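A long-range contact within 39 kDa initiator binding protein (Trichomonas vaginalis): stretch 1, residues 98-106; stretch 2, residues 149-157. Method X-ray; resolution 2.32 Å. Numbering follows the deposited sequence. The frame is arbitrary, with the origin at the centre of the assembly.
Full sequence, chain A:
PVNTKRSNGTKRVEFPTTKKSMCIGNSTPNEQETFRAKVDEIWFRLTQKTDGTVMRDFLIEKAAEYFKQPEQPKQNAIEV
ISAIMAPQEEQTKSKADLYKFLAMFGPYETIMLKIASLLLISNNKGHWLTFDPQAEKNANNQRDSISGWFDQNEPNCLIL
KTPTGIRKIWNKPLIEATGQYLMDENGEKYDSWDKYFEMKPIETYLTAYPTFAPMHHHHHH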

# COMPACT_ATOMS: atom_id res chain seq x y z
N LEU A 98 2.33 -7.19 9.74
CA LEU A 98 2.55 -7.79 8.43
C LEU A 98 1.24 -7.65 7.64
O LEU A 98 1.27 -7.31 6.46
N TYR A 99 0.11 -7.92 8.29
CA TYR A 99 -1.21 -7.80 7.64
C TYR A 99 -1.38 -6.38 7.03
O TYR A 99 -1.76 -6.21 5.88
N LYS A 100 -1.06 -5.38 7.83
CA LYS A 100 -1.14 -4.00 7.39
C LYS A 100 -0.24 -3.76 6.17
O LYS A 100 -0.68 -3.19 5.16
N PHE A 101 1.00 -4.24 6.27
CA PHE A 101 2.02 -4.03 5.23
C PHE A 101 1.67 -4.70 3.92
O PHE A 101 1.80 -4.11 2.86
N LEU A 102 1.22 -5.94 4.00
CA LEU A 102 0.84 -6.68 2.81
C LEU A 102 -0.49 -6.11 2.23
O LEU A 102 -0.74 -6.14 1.01
N ALA A 103 -1.32 -5.56 3.10
CA ALA A 103 -2.60 -4.98 2.71
C ALA A 103 -2.36 -3.74 1.87
O ALA A 103 -3.04 -3.52 0.89
N MET A 104 -1.38 -2.93 2.26
CA MET A 104 -1.05 -1.71 1.51
C MET A 104 -0.38 -2.00 0.18
O MET A 104 -0.79 -1.45 -0.84
N PHE A 105 0.63 -2.87 0.18
CA PHE A 105 1.39 -3.14 -1.04
C PHE A 105 1.56 -4.58 -1.54
O PHE A 105 2.38 -4.81 -2.41
N GLY A 106 0.81 -5.54 -1.00
CA GLY A 106 0.92 -6.90 -1.48
C GLY A 106 0.16 -7.09 -2.80
O GLY A 106 -0.50 -6.15 -3.27
N TRP A 149 -2.91 8.88 3.51
CA TRP A 149 -2.41 7.84 4.40
C TRP A 149 -3.30 6.63 4.26
O TRP A 149 -4.36 6.72 3.66
N PHE A 150 -2.85 5.49 4.77
CA PHE A 150 -3.64 4.28 4.71
C PHE A 150 -4.39 4.19 6.03
O PHE A 150 -3.85 4.50 7.09
N ASP A 151 -5.66 3.82 5.92
CA ASP A 151 -6.57 3.69 7.04
C ASP A 151 -6.04 2.59 7.95
O ASP A 151 -5.95 1.43 7.53
N GLN A 152 -5.71 2.92 9.18
CA GLN A 152 -5.22 1.89 10.08
C GLN A 152 -6.19 0.71 10.26
O GLN A 152 -5.75 -0.40 10.51
N ASN A 153 -7.49 0.93 10.12
CA ASN A 153 -8.45 -0.18 10.28
C ASN A 153 -8.89 -0.93 9.04
O ASN A 153 -9.55 -1.95 9.14
N GLU A 154 -8.52 -0.41 7.87
CA GLU A 154 -8.83 -1.00 6.57
C GLU A 154 -7.53 -0.66 5.81
O GLU A 154 -7.50 0.16 4.89
N PRO A 155 -6.42 -1.32 6.21
CA PRO A 155 -5.09 -1.10 5.64
C PRO A 155 -4.81 -1.07 4.13
O PRO A 155 -3.79 -0.52 3.77
N ASN A 156 -5.68 -1.62 3.28
CA ASN A 156 -5.48 -1.56 1.82
C ASN A 156 -6.19 -0.32 1.28
O ASN A 156 -6.25 -0.10 0.07
N CYS A 157 -6.73 0.50 2.17
CA CYS A 157 -7.45 1.69 1.72
C CYS A 157 -6.64 2.96 1.93
O CYS A 157 -6.34 3.35 3.06

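A largely apolar contact joins one flank of a helix (stretch 1) to a strand segment and the turns beyond it (stretch 2), burying 419 Å² in all and with no hydrogen bond crossing between them. The backbones come close, 4.4 Å between M104 CA and N156 CA and 5.2 Å between K100 CA and P155 CA. P155 is the centre of the contact: its CA-to-CB bond points toward the helix and its ring (C-gamma endo) lies against residues from successive helical turns. P155 CB sits 3.6 Å from A103 CB, whose CA-to-CB bond points toward stretch 2, and 3.7 Å from K100 CA. P155 CG rests 3.9 Å from Y99 CE2, at the edge of the tyrosine ring; Y99 (chi1 t) starts sideways but its end comes nearer, while its hydroxyl is hydrogen-bonded elsewhere in the structure.

Around M104 and F105, aromatic packing takes over. F150 (chi1 m) points toward the helix and offers one ring face to M104 (chi1 m, chi2 t, chi3 -92°). M104 CG lies 3.9 Å from the centroid of the F150 ring, only 18° off its normal, a CH-pi contact, and 3.2 Å from P155 O; M104 SD is 4.1 Å from the same centroid but more oblique, and comes within 3.7 Å of F150 CD2. The F105 ring (chi1 m) completes this cluster as an edge-to-face pair, the edge of F150 directed toward the face of F105, with planes at 69° and F105 CZ 4.2 Å from F150 CE2.

Polar groups contribute little across the gap. The carbonyl of A103 receives a CA-H...O contact from N156, with N156 CA 3.3 Å from A103 O, and N156 CB is nearer still to A103 O at 3.1 Å. The N156 side chain (chi1 p) leads away, and its amide is satisfied elsewhere in the structure. K100 (chi1 t) stretches its amine to the side-chain amide of Q152, where K100 NZ lies 3.0 Å from Q152 OE1, but the angle is too poor for a hydrogen bond; the amine is modelled too close to the amide carbon, so this pair carries no weight.

D151 points away and serves its own turn instead: D151 OD1 accepts a hydrogen bond from N153 N at 2.7 Å and a weak one from E154 N at 3.2 Å, both within the type I turn from D151 to E154. A second type I turn runs from E154 to C157, and P155 lies in it.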

# COMPACT_ATOMS: atom_id res chain seq x y z
CB LEU A 98 2.90 -9.28 8.55
CG LEU A 98 4.01 -9.99 7.74
CD1 LEU A 98 3.50 -11.32 7.24
CD2 LEU A 98 4.49 -9.19 6.58
CB TYR A 99 -2.32 -8.02 8.66
CG TYR A 99 -3.71 -8.06 8.08
CD1 TYR A 99 -4.33 -9.28 7.82
CD2 TYR A 99 -4.43 -6.88 7.80
CE1 TYR A 99 -5.63 -9.34 7.31
CE2 TYR A 99 -5.77 -6.93 7.26
CZ TYR A 99 -6.35 -8.18 7.03
OH TYR A 99 -7.64 -8.34 6.57
CB LYS A 100 -0.70 -3.09 8.54
CG LYS A 100 -0.77 -1.62 8.25
CD LYS A 100 -1.25 -0.83 9.48
CE LYS A 100 -0.10 -0.45 10.42
NZ LYS A 100 -0.46 0.68 11.35
CB PHE A 101 3.38 -4.50 5.73
CG PHE A 101 4.49 -4.21 4.80
CD1 PHE A 101 4.89 -2.91 4.57
CD2 PHE A 101 5.13 -5.24 4.12
CE1 PHE A 101 5.91 -2.63 3.67
CE2 PHE A 101 6.15 -4.97 3.22
CZ PHE A 101 6.54 -3.66 2.99
CB LEU A 102 0.71 -8.19 3.15
CG LEU A 102 2.04 -8.98 3.32
CD1 LEU A 102 1.82 -10.29 4.03
CD2 LEU A 102 2.67 -9.25 1.94
CB ALA A 103 -3.44 -4.61 3.94
CB MET A 104 -0.10 -0.79 2.29
CG MET A 104 -0.64 -0.34 3.64
SD MET A 104 0.52 0.77 4.37
CE MET A 104 1.52 -0.43 5.36
CB PHE A 105 2.75 -2.54 -0.90
CG PHE A 105 2.75 -1.08 -0.59
CD1 PHE A 105 2.35 -0.13 -1.55
CD2 PHE A 105 3.21 -0.64 0.64
CE1 PHE A 105 2.43 1.24 -1.27
CE2 PHE A 105 3.30 0.73 0.94
CZ PHE A 105 2.92 1.67 -0.00
CB TRP A 149 -2.40 8.31 5.86
CG TRP A 149 -3.77 8.58 6.42
CD1 TRP A 149 -4.54 7.75 7.20
CD2 TRP A 149 -4.58 9.73 6.15
NE1 TRP A 149 -5.78 8.31 7.42
CE2 TRP A 149 -5.83 9.52 6.79
CE3 TRP A 149 -4.37 10.92 5.42
CZ2 TRP A 149 -6.87 10.47 6.72
CZ3 TRP A 149 -5.40 11.86 5.36
CH2 TRP A 149 -6.64 11.63 6.00
CB PHE A 150 -2.71 3.07 4.47
CG PHE A 150 -2.30 2.90 3.01
CD1 PHE A 150 -3.09 2.14 2.15
CD2 PHE A 150 -1.13 3.48 2.52
CE1 PHE A 150 -2.72 1.94 0.82
CE2 PHE A 150 -0.74 3.30 1.19
CZ PHE A 150 -1.54 2.51 0.33
CB ASP A 151 -7.96 3.33 6.48
CG ASP A 151 -9.08 3.23 7.56
OD1 ASP A 151 -8.88 2.67 8.66
OD2 ASP A 151 -10.19 3.70 7.28
CB GLN A 152 -4.87 2.49 11.44
CG GLN A 152 -3.45 2.16 11.86
CD GLN A 152 -2.41 2.72 10.90
OE1 GLN A 152 -2.39 2.38 9.72
NE2 GLN A 152 -1.54 3.57 11.41
CB ASN A 153 -9.72 0.31 10.97
CG ASN A 153 -9.59 0.30 12.46
OD1 ASN A 153 -9.83 -0.72 13.10
ND2 ASN A 153 -9.18 1.44 13.03
CB GLU A 154 -10.06 -0.27 6.01
CG GLU A 154 -10.70 -0.87 4.75
CD GLU A 154 -12.14 -0.39 4.58
OE1 GLU A 154 -12.66 -0.42 3.45
OE2 GLU A 154 -12.76 0.02 5.58
CB PRO A 155 -4.19 -2.07 6.41
CG PRO A 155 -5.11 -3.05 7.03
CD PRO A 155 -6.54 -2.66 6.76
CB ASN A 156 -6.06 -2.80 1.11
CG ASN A 156 -7.56 -2.95 1.32
OD1 ASN A 156 -8.08 -2.64 2.39
ND2 ASN A 156 -8.26 -3.47 0.30
CB CYS A 157 -8.80 1.83 2.47
SG CYS A 157 -9.74 3.34 2.04